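Local coordinates for protein (merozoite surface protein 1) (Plasmodium cynomolgi, PDB 1B9W) that probably takes part in merozoite binding to and invasion of host erythrocytes and in egress from them, this piece being its two C-terminal EGF-like domains, at residues Glu4-Ala17 and Arg20-Phe34. Sequence-based numbering, arbitrary orientation.
Sequences EHRCIDTNVPENAA and RYLDGTEEWRCLLYF
The carboxylate of E26 reaches from the hairpin strand 26-30 into the loop that precedes strand 16-20 and is gripped there on both oxygens, a worked example of one acid organising a chain that has little regular structure. OE2 accepts from I8 N at 2.8 Å on its syn side, while R20 NH1 meets the same oxygen from the opposite face of the carboxylate. OE1 takes D9 N on its syn side and, through its anti lone pair, the hydroxyl T10 OG1 at 2.7 Å. With CG beside the backbone N (chi1 -72°) and the chain extended beyond it, E26 lies along C7, whose disulfide to C18 ties the loop to the hairpin. R20 NH1 also forms a salt bridge of 2.9 Å to D9 OD2; the nitrogen comes from above the D9 carboxylate plane, while OD2 lies in the plane of the guanidinium. H5 and R20 exchange two bonds; the imidazole ND1 points almost straight at R20 O (2.8 Å).

Close face-on packing lies farther along. P13 CG sits 3.5 Å from the centroid of the six-membered ring of W28, and N15 lays CB and its amide over the F34 ring, the planes 12° apart. Beside these contacts A17 and R29 form an antiparallel hydrogen-bonded pair. The solvent side, by contrast, is watery: two waters bind D9 OD2, one bridging to G24 O and the other to R20 NH2, and a third joins T10 OG1 to E26 O. In this first EGF-like domain, R20 probably offsets the repulsion between D9 and E26, which suggests that the loop is held on its hairpin largely by polar bonds to E26 and by the C7-C18 disulfide.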
ATOM      1  N   GLU A   4       7.291  15.325   3.784  1.00 26.24           N
ATOM      2  CA  GLU A   4       8.604  14.826   3.459  1.00 23.94           C
ATOM      3  C   GLU A   4       8.526  13.486   2.695  1.00 22.63           C
ATOM      4  O   GLU A   4       9.448  13.165   1.960  1.00 20.85           O
ATOM      5  CB  GLU A   4       9.384  14.457   4.729  1.00 32.80           C
ATOM      6  CG  GLU A   4      10.423  15.504   5.116  1.00 39.67           C
ATOM      7  CD  GLU A   4       9.806  16.475   6.114  1.00 39.20           C
ATOM      8  OE1 GLU A   4       8.607  16.298   6.428  1.00 42.99           O
ATOM      9  OE2 GLU A   4      10.507  17.392   6.560  1.00 35.19           O
ATOM     10  N   HIS A   5       7.469  12.728   3.019  1.00 20.29           N
ATOM     11  CA  HIS A   5       7.411  11.397   2.361  1.00 17.82           C
ATOM     12  C   HIS A   5       6.503  11.337   1.155  1.00 21.08           C
ATOM     13  O   HIS A   5       6.338  10.257   0.546  1.00 18.96           O
ATOM     14  CB  HIS A   5       6.970  10.378   3.427  1.00 17.06           C
ATOM     15  CG  HIS A   5       7.966  10.162   4.526  1.00 16.31           C
ATOM     16  ND1 HIS A   5       9.127   9.435   4.377  1.00 18.78           N
ATOM     17  CD2 HIS A   5       7.922  10.583   5.816  1.00 16.54           C
ATOM     18  CE1 HIS A   5       9.766   9.403   5.537  1.00 19.04           C
ATOM     19  NE2 HIS A   5       9.058  10.095   6.403  1.00 16.20           N
ATOM     20  N   ARG A   6       6.015  12.473   0.640  1.00 16.92           N
ATOM     21  CA  ARG A   6       5.351  12.480  -0.654  1.00 17.42           C
ATOM     22  C   ARG A   6       6.324  12.240  -1.768  1.00 19.07           C
ATOM     23  O   ARG A   6       7.478  12.702  -1.841  1.00 16.83           O
ATOM     24  CB  ARG A   6       4.612  13.807  -0.851  1.00 19.77           C
ATOM     25  CG  ARG A   6       3.540  14.048   0.210  1.00 27.17           C
ATOM     26  CD  ARG A   6       2.893  15.392  -0.093  1.00 36.18           C
ATOM     27  NE  ARG A   6       1.664  15.648   0.629  1.00 43.53           N
ATOM     28  CZ  ARG A   6       1.467  16.744   1.360  1.00 51.70           C
ATOM     29  NH1 ARG A   6       2.412  17.673   1.469  1.00 55.32           N
ATOM     30  NH2 ARG A   6       0.304  16.901   1.977  1.00 55.00           N
ATOM     31  N   CYS A   7       5.868  11.494  -2.805  1.00 15.87           N
ATOM     32  CA  CYS A   7       6.778  11.230  -3.916  1.00 11.22           C
ATOM     33  C   CYS A   7       6.935  12.517  -4.779  1.00 13.61           C
ATOM     34  O   CYS A   7       5.938  13.189  -4.973  1.00 15.82           O
ATOM     35  CB  CYS A   7       6.075  10.107  -4.741  1.00 15.99           C
ATOM     36  SG  CYS A   7       6.369   8.617  -3.704  1.00 14.18           S
ATOM     37  N   ILE A   8       8.154  12.694  -5.267  1.00 16.49           N
ATOM     38  CA  ILE A   8       8.413  13.864  -6.136  1.00 18.08           C
ATOM     39  C   ILE A   8       9.160  13.443  -7.360  1.00 18.52           C
ATOM     40  O   ILE A   8       9.295  14.235  -8.308  1.00 21.55           O
ATOM     41  CB  ILE A   8       9.260  14.920  -5.343  1.00 15.58           C
ATOM     42  CG1 ILE A   8      10.494  14.305  -4.739  1.00 17.57           C
ATOM     43  CG2 ILE A   8       8.294  15.534  -4.328  1.00 18.78           C
ATOM     44  CD1 ILE A   8      11.454  15.315  -4.074  1.00 20.60           C
ATOM     45  N   ASP A   9       9.598  12.175  -7.452  1.00 16.05           N
ATOM     46  CA  ASP A   9      10.330  11.755  -8.623  1.00 15.22           C
ATOM     47  C   ASP A   9       9.528  10.828  -9.555  1.00 19.84           C
ATOM     48  O   ASP A   9       9.952  10.590 -10.671  1.00 23.34           O
ATOM     49  CB  ASP A   9      11.599  10.993  -8.230  1.00 18.57           C
ATOM     50  CG  ASP A   9      12.684  11.880  -7.619  1.00 27.68           C
ATOM     51  OD1 ASP A   9      12.789  13.020  -8.111  1.00 26.23           O
ATOM     52  OD2 ASP A   9      13.407  11.422  -6.720  1.00 23.52           O
ATOM     53  N   THR A  10       8.461  10.260  -9.036  1.00 18.57           N
ATOM     54  CA  THR A  10       7.748   9.197  -9.793  1.00 16.00           C
ATOM     55  C   THR A  10       6.435   9.714 -10.305  1.00 12.42           C
ATOM     56  O   THR A  10       5.641  10.356  -9.627  1.00 14.74           O
ATOM     57  CB  THR A  10       7.462   8.069  -8.755  1.00 15.87           C
ATOM     58  OG1 THR A  10       8.725   7.618  -8.279  1.00 15.85           O
ATOM     59  CG2 THR A  10       6.715   6.917  -9.459  1.00 19.90           C
ATOM     60  N   ASN A  11       6.115   9.385 -11.559  1.00 13.25           N
ATOM     61  CA  ASN A  11       4.788   9.683 -12.085  1.00 14.21           C
ATOM     62  C   ASN A  11       3.885   8.486 -11.644  1.00 14.83           C
ATOM     63  O   ASN A  11       4.152   7.422 -12.190  1.00 18.18           O
ATOM     64  CB  ASN A  11       4.876   9.727 -13.607  1.00 19.29           C
ATOM     65  CG  ASN A  11       3.601  10.124 -14.303  1.00 24.60           C
ATOM     66  OD1 ASN A  11       2.599  10.455 -13.679  1.00 27.40           O
ATOM     67  ND2 ASN A  11       3.603  10.101 -15.635  1.00 27.29           N
ATOM     68  N   VAL A  12       3.124   8.692 -10.623  1.00 16.10           N
ATOM     69  CA  VAL A  12       2.458   7.533  -9.951  1.00 16.04           C
ATOM     70  C   VAL A  12       1.265   7.074 -10.778  1.00 17.01           C
ATOM     71  O   VAL A  12       0.414   7.836 -11.207  1.00 15.83           O
ATOM     72  CB  VAL A  12       1.978   8.020  -8.587  1.00 17.85           C
ATOM     73  CG1 VAL A  12       1.298   6.939  -7.758  1.00 17.53           C
ATOM     74  CG2 VAL A  12       3.168   8.587  -7.785  1.00 16.62           C
ATOM     75  N   PRO A  13       1.120   5.747 -10.937  1.00 16.57           N
ATOM     76  CA  PRO A  13      -0.047   5.259 -11.676  1.00 16.09           C
ATOM     77  C   PRO A  13      -1.341   5.648 -11.038  1.00 14.24           C
ATOM     78  O   PRO A  13      -1.492   5.762  -9.820  1.00 17.12           O
ATOM     79  CB  PRO A  13       0.149   3.724 -11.606  1.00 15.05           C
ATOM     80  CG  PRO A  13       1.613   3.511 -11.371  1.00 15.93           C
ATOM     81  CD  PRO A  13       2.095   4.721 -10.533  1.00 14.97           C
ATOM     82  N   GLU A  14      -2.456   5.706 -11.817  1.00 14.93           N
ATOM     83  CA  GLU A  14      -3.787   5.886 -11.267  1.00 17.68           C
ATOM     84  C   GLU A  14      -4.178   4.729 -10.306  1.00 17.32           C
ATOM     85  O   GLU A  14      -3.653   3.643 -10.549  1.00 17.25           O
ATOM     86  CB  GLU A  14      -4.765   5.817 -12.461  1.00 27.08           C
ATOM     87  CG  GLU A  14      -5.908   6.808 -12.393  1.00 39.63           C
ATOM     88  CD  GLU A  14      -6.936   6.536 -13.486  1.00 45.64           C
ATOM     89  OE1 GLU A  14      -6.563   5.830 -14.454  1.00 47.23           O
ATOM     90  OE2 GLU A  14      -8.078   7.023 -13.336  1.00 47.33           O
ATOM     91  N   ASN A  15      -4.869   5.062  -9.246  1.00 16.06           N
ATOM     92  CA  ASN A  15      -5.298   4.119  -8.218  1.00 19.75           C
ATOM     93  C   ASN A  15      -4.137   3.497  -7.483  1.00 21.55           C
ATOM     94  O   ASN A  15      -4.193   2.361  -7.006  1.00 16.57           O
ATOM     95  CB  ASN A  15      -6.214   3.037  -8.842  1.00 19.28           C
ATOM     96  CG  ASN A  15      -7.445   3.708  -9.444  1.00 22.74           C
ATOM     97  OD1 ASN A  15      -8.122   4.454  -8.746  1.00 28.55           O
ATOM     98  ND2 ASN A  15      -7.705   3.457 -10.704  1.00 26.41           N
ATOM     99  N   ALA A  16      -3.014   4.228  -7.353  1.00 15.97           N
ATOM    100  CA  ALA A  16      -1.886   3.799  -6.573  1.00 13.77           C
ATOM    101  C   ALA A  16      -1.477   4.920  -5.565  1.00 17.54           C
ATOM    102  O   ALA A  16      -1.973   6.043  -5.718  1.00 17.40           O
ATOM    103  CB  ALA A  16      -0.668   3.467  -7.408  1.00 13.88           C
ATOM    104  N   ALA A  17      -0.828   4.491  -4.528  1.00 15.81           N
ATOM    105  CA  ALA A  17      -0.261   5.394  -3.508  1.00 16.29           C
ATOM    106  C   ALA A  17       1.246   5.360  -3.665  1.00 17.13           C
ATOM    107  O   ALA A  17       1.837   4.400  -4.162  1.00 15.18           O
ATOM    108  CB  ALA A  17      -0.610   4.930  -2.102  1.00 20.06           C
ATOM    109  N   ARG A  20       7.877   8.097  -0.287  1.00 13.38           N
ATOM    110  CA  ARG A  20       9.307   8.343  -0.557  1.00 11.49           C
ATOM    111  C   ARG A  20      10.108   8.127   0.728  1.00 11.94           C
ATOM    112  O   ARG A  20       9.734   8.635   1.793  1.00 13.58           O
ATOM    113  CB  ARG A  20       9.497   9.868  -0.924  1.00  9.35           C
ATOM    114  CG  ARG A  20      11.029  10.149  -1.063  1.00 13.35           C
ATOM    115  CD  ARG A  20      11.072  11.695  -1.392  1.00 15.16           C
ATOM    116  NE  ARG A  20      12.481  12.026  -1.685  1.00 17.28           N
ATOM    117  CZ  ARG A  20      13.089  11.979  -2.833  1.00 16.65           C
ATOM    118  NH1 ARG A  20      12.527  11.556  -3.974  1.00 15.34           N
ATOM    119  NH2 ARG A  20      14.390  12.278  -2.863  1.00 17.98           N
ATOM    120  N   TYR A  21      11.041   7.179   0.743  1.00 11.96           N
ATOM    121  CA  TYR A  21      11.710   6.770   1.946  1.00 14.27           C
ATOM    122  C   TYR A  21      12.881   7.746   2.271  1.00 17.80           C
ATOM    123  O   TYR A  21      13.286   8.455   1.350  1.00 14.91           O
ATOM    124  CB  TYR A  21      12.321   5.395   1.708  1.00 15.46           C
ATOM    125  CG  TYR A  21      11.223   4.324   1.555  1.00 15.72           C
ATOM    126  CD1 TYR A  21      10.663   3.772   2.708  1.00 16.76           C
ATOM    127  CD2 TYR A  21      10.828   3.898   0.304  1.00 22.08           C
ATOM    128  CE1 TYR A  21       9.693   2.760   2.584  1.00 17.78           C
ATOM    129  CE2 TYR A  21       9.854   2.904   0.180  1.00 21.65           C
ATOM    130  CZ  TYR A  21       9.315   2.346   1.324  1.00 22.63           C
ATOM    131  OH  TYR A  21       8.369   1.331   1.178  1.00 22.34           O
ATOM    132  N   LEU A  22      13.462   7.534   3.432  1.00 17.14           N
ATOM    133  CA  LEU A  22      14.640   8.302   3.850  1.00 22.73           C
ATOM    134  C   LEU A  22      15.839   8.182   2.932  1.00 20.86           C
ATOM    135  O   LEU A  22      16.713   9.066   3.012  1.00 21.47           O
ATOM    136  CB  LEU A  22      15.091   7.742   5.235  1.00 25.93           C
ATOM    137  CG  LEU A  22      14.768   8.608   6.438  1.00 36.41           C
ATOM    138  CD1 LEU A  22      13.467   9.358   6.221  1.00 38.39           C
ATOM    139  CD2 LEU A  22      14.747   7.792   7.722  1.00 34.74           C
ATOM    140  N   ASP A  23      16.015   7.120   2.152  1.00 19.36           N
ATOM    141  CA  ASP A  23      17.149   6.902   1.285  1.00 20.86           C
ATOM    142  C   ASP A  23      16.970   7.535  -0.088  1.00 20.86           C
ATOM    143  O   ASP A  23      17.814   7.413  -0.983  1.00 23.98           O
ATOM    144  CB  ASP A  23      17.494   5.418   1.125  1.00 23.78           C
ATOM    145  CG  ASP A  23      16.312   4.626   0.552  1.00 25.08           C
ATOM    146  OD1 ASP A  23      15.256   5.211   0.256  1.00 21.26           O
ATOM    147  OD2 ASP A  23      16.494   3.405   0.378  1.00 26.35           O
ATOM    148  N   GLY A  24      15.857   8.218  -0.266  1.00 21.46           N
ATOM    149  CA  GLY A  24      15.550   8.916  -1.504  1.00 24.28           C
ATOM    150  C   GLY A  24      14.811   8.050  -2.516  1.00 25.90           C
ATOM    151  O   GLY A  24      14.509   8.552  -3.610  1.00 26.80           O
ATOM    152  N   THR A  25      14.626   6.765  -2.204  1.00 21.75           N
ATOM    153  CA  THR A  25      13.926   5.908  -3.186  1.00 17.29           C
ATOM    154  C   THR A  25      12.431   6.082  -3.015  1.00 13.18           C
ATOM    155  O   THR A  25      11.956   6.494  -1.953  1.00 14.55           O
ATOM    156  CB  THR A  25      14.248   4.415  -2.971  1.00 21.03           C
ATOM    157  OG1 THR A  25      13.768   4.055  -1.672  1.00 20.92           O
ATOM    158  CG2 THR A  25      15.713   4.083  -3.088  1.00 25.15           C
ATOM    159  N   GLU A  26      11.644   5.765  -4.054  1.00 11.70           N
ATOM    160  CA  GLU A  26      10.221   5.909  -3.952  1.00 10.55           C
ATOM    161  C   GLU A  26       9.577   4.525  -4.351  1.00 11.55           C
ATOM    162  O   GLU A  26      10.094   3.970  -5.306  1.00 16.22           O
ATOM    163  CB  GLU A  26       9.729   6.953  -4.983  1.00 15.97           C
ATOM    164  CG  GLU A  26      10.212   8.321  -4.405  1.00 15.96           C
ATOM    165  CD  GLU A  26       9.747   9.511  -5.210  1.00 19.00           C
ATOM    166  OE1 GLU A  26       9.169   9.392  -6.309  1.00 17.59           O
ATOM    167  OE2 GLU A  26       9.953  10.622  -4.621  1.00 17.60           O
ATOM    168  N   GLU A  27       8.505   4.269  -3.649  1.00 12.46           N
ATOM    169  CA  GLU A  27       7.826   2.968  -4.064  1.00 13.63           C
ATOM    170  C   GLU A  27       6.376   3.305  -4.180  1.00 11.47           C
ATOM    171  O   GLU A  27       5.763   3.887  -3.306  1.00 13.63           O
ATOM    172  CB  GLU A  27       8.060   1.928  -2.963  1.00 16.08           C
ATOM    173  CG  GLU A  27       7.338   0.605  -3.386  1.00 19.50           C
ATOM    174  CD  GLU A  27       7.442  -0.423  -2.283  1.00 26.32           C
ATOM    175  OE1 GLU A  27       8.159  -0.217  -1.284  1.00 22.10           O
ATOM    176  OE2 GLU A  27       6.814  -1.502  -2.445  1.00 22.67           O
ATOM    177  N   TRP A  28       5.739   2.868  -5.304  1.00 10.96           N
ATOM    178  CA  TRP A  28       4.321   3.042  -5.438  1.00 10.05           C
ATOM    179  C   TRP A  28       3.671   1.583  -5.321  1.00 10.99           C
ATOM    180  O   TRP A  28       4.384   0.652  -5.636  1.00 11.64           O
ATOM    181  CB  TRP A  28       3.941   3.655  -6.785  1.00 12.49           C
ATOM    182  CG  TRP A  28       4.448   2.981  -8.020  1.00 16.99           C
ATOM    183  CD1 TRP A  28       5.617   3.193  -8.696  1.00 15.77           C
ATOM    184  CD2 TRP A  28       3.757   1.953  -8.766  1.00 14.04           C
ATOM    185  NE1 TRP A  28       5.713   2.385  -9.801  1.00 19.32           N
ATOM    186  CE2 TRP A  28       4.559   1.601  -9.837  1.00 16.39           C
ATOM    187  CE3 TRP A  28       2.514   1.318  -8.542  1.00 19.01           C
ATOM    188  CZ2 TRP A  28       4.214   0.604 -10.762  1.00 18.29           C
ATOM    189  CZ3 TRP A  28       2.148   0.332  -9.481  1.00 15.06           C
ATOM    190  CH2 TRP A  28       2.997  -0.006 -10.536  1.00 13.74           C
ATOM    191  N   ARG A  29       2.500   1.632  -4.764  1.00 13.00           N
ATOM    192  CA  ARG A  29       1.746   0.358  -4.566  1.00 15.50           C
ATOM    193  C   ARG A  29       0.305   0.621  -4.914  1.00 15.18           C
ATOM    194  O   ARG A  29      -0.306   1.670  -4.616  1.00 14.74           O
ATOM    195  CB  ARG A  29       1.774  -0.015  -3.075  1.00 10.35           C
ATOM    196  CG  ARG A  29       3.175  -0.445  -2.618  1.00 11.89           C
ATOM    197  CD  ARG A  29       3.098  -0.806  -1.119  1.00 12.21           C
ATOM    198  NE  ARG A  29       4.452  -1.234  -0.722  1.00 12.93           N
ATOM    199  CZ  ARG A  29       4.881  -1.403   0.516  1.00 11.01           C
ATOM    200  NH1 ARG A  29       4.132  -1.227   1.579  1.00 16.91           N
ATOM    201  NH2 ARG A  29       6.143  -1.800   0.667  1.00 17.77           N
ATOM    202  N   CYS A  30      -0.337  -0.396  -5.588  1.00 13.24           N
ATOM    203  CA  CYS A  30      -1.759  -0.135  -5.793  1.00 10.25           C
ATOM    204  C   CYS A  30      -2.551  -0.019  -4.519  1.00 11.48           C
ATOM    205  O   CYS A  30      -2.262  -0.661  -3.511  1.00 15.10           O
ATOM    206  CB  CYS A  30      -2.307  -1.263  -6.713  1.00 11.64           C
ATOM    207  SG  CYS A  30      -1.569  -1.434  -8.312  1.00 16.38           S
ATOM    208  N   LEU A  31      -3.655   0.729  -4.547  1.00 11.51           N
ATOM    209  CA  LEU A  31      -4.577   0.896  -3.458  1.00 14.22           C
ATOM    210  C   LEU A  31      -5.320  -0.462  -3.245  1.00 16.48           C
ATOM    211  O   LEU A  31      -5.190  -1.333  -4.126  1.00 16.18           O
ATOM    212  CB  LEU A  31      -5.594   1.988  -3.773  1.00 17.60           C
ATOM    213  CG  LEU A  31      -4.985   3.432  -3.823  1.00 21.69           C
ATOM    214  CD1 LEU A  31      -6.095   4.418  -4.178  1.00 22.82           C
ATOM    215  CD2 LEU A  31      -4.349   3.757  -2.481  1.00 17.66           C
ATOM    216  N   LEU A  32      -5.857  -0.629  -2.058  1.00 16.52           N
ATOM    217  CA  LEU A  32      -6.611  -1.880  -1.819  1.00 17.87           C
ATOM    218  C   LEU A  32      -7.710  -2.034  -2.863  1.00 17.06           C
ATOM    219  O   LEU A  32      -8.334  -1.106  -3.365  1.00 13.79           O
ATOM    220  CB  LEU A  32      -7.236  -1.855  -0.429  1.00 17.32           C
ATOM    221  CG  LEU A  32      -6.364  -1.984   0.805  1.00 21.11           C
ATOM    222  CD1 LEU A  32      -7.223  -2.063   2.065  1.00 19.32           C
ATOM    223  CD2 LEU A  32      -5.402  -3.152   0.671  1.00 22.85           C
ATOM    224  N   TYR A  33      -8.027  -3.318  -3.190  1.00 17.36           N
ATOM    225  CA  TYR A  33      -9.015  -3.613  -4.221  1.00 16.29           C
ATOM    226  C   TYR A  33      -8.591  -3.260  -5.640  1.00 15.35           C
ATOM    227  O   TYR A  33      -9.378  -3.254  -6.587  1.00 18.17           O
ATOM    228  CB  TYR A  33     -10.428  -3.122  -3.917  1.00 18.39           C
ATOM    229  CG  TYR A  33     -10.865  -3.496  -2.517  1.00 22.55           C
ATOM    230  CD1 TYR A  33     -11.189  -4.799  -2.152  1.00 26.97           C
ATOM    231  CD2 TYR A  33     -10.954  -2.493  -1.552  1.00 24.87           C
ATOM    232  CE1 TYR A  33     -11.577  -5.103  -0.857  1.00 27.73           C
ATOM    233  CE2 TYR A  33     -11.317  -2.785  -0.256  1.00 27.27           C
ATOM    234  CZ  TYR A  33     -11.644  -4.085   0.076  1.00 29.93           C
ATOM    235  OH  TYR A  33     -12.004  -4.352   1.375  1.00 32.26           O
ATOM    236  N   PHE A  34      -7.284  -3.176  -5.854  1.00 13.27           N
ATOM    237  CA  PHE A  34      -6.645  -3.062  -7.129  1.00 14.92           C
ATOM    238  C   PHE A  34      -5.438  -3.977  -7.171  1.00 14.65           C
ATOM    239  O   PHE A  34      -4.814  -4.223  -6.144  1.00 17.99           O
ATOM    240  CB  PHE A  34      -6.116  -1.620  -7.417  1.00 15.88           C
ATOM    241  CG  PHE A  34      -7.258  -0.675  -7.600  1.00 14.47           C
ATOM    242  CD1 PHE A  34      -7.843  -0.071  -6.499  1.00 16.11           C
ATOM    243  CD2 PHE A  34      -7.742  -0.415  -8.878  1.00 16.17           C
ATOM    244  CE1 PHE A  34      -8.891   0.812  -6.676  1.00 21.86           C
ATOM    245  CE2 PHE A  34      -8.805   0.459  -9.034  1.00 21.61           C
ATOM    246  CZ  PHE A  34      -9.397   1.074  -7.945  1.00 19.73           C
TER
HETATM  247  O   HOH W   1      13.555   8.688  -6.193  1.00 28.12           O
HETATM  248  O   HOH W   2      15.415  12.815  -5.597  1.00 37.82           O
HETATM  249  O   HOH W   3       8.917   4.797  -7.882  1.00 39.61           O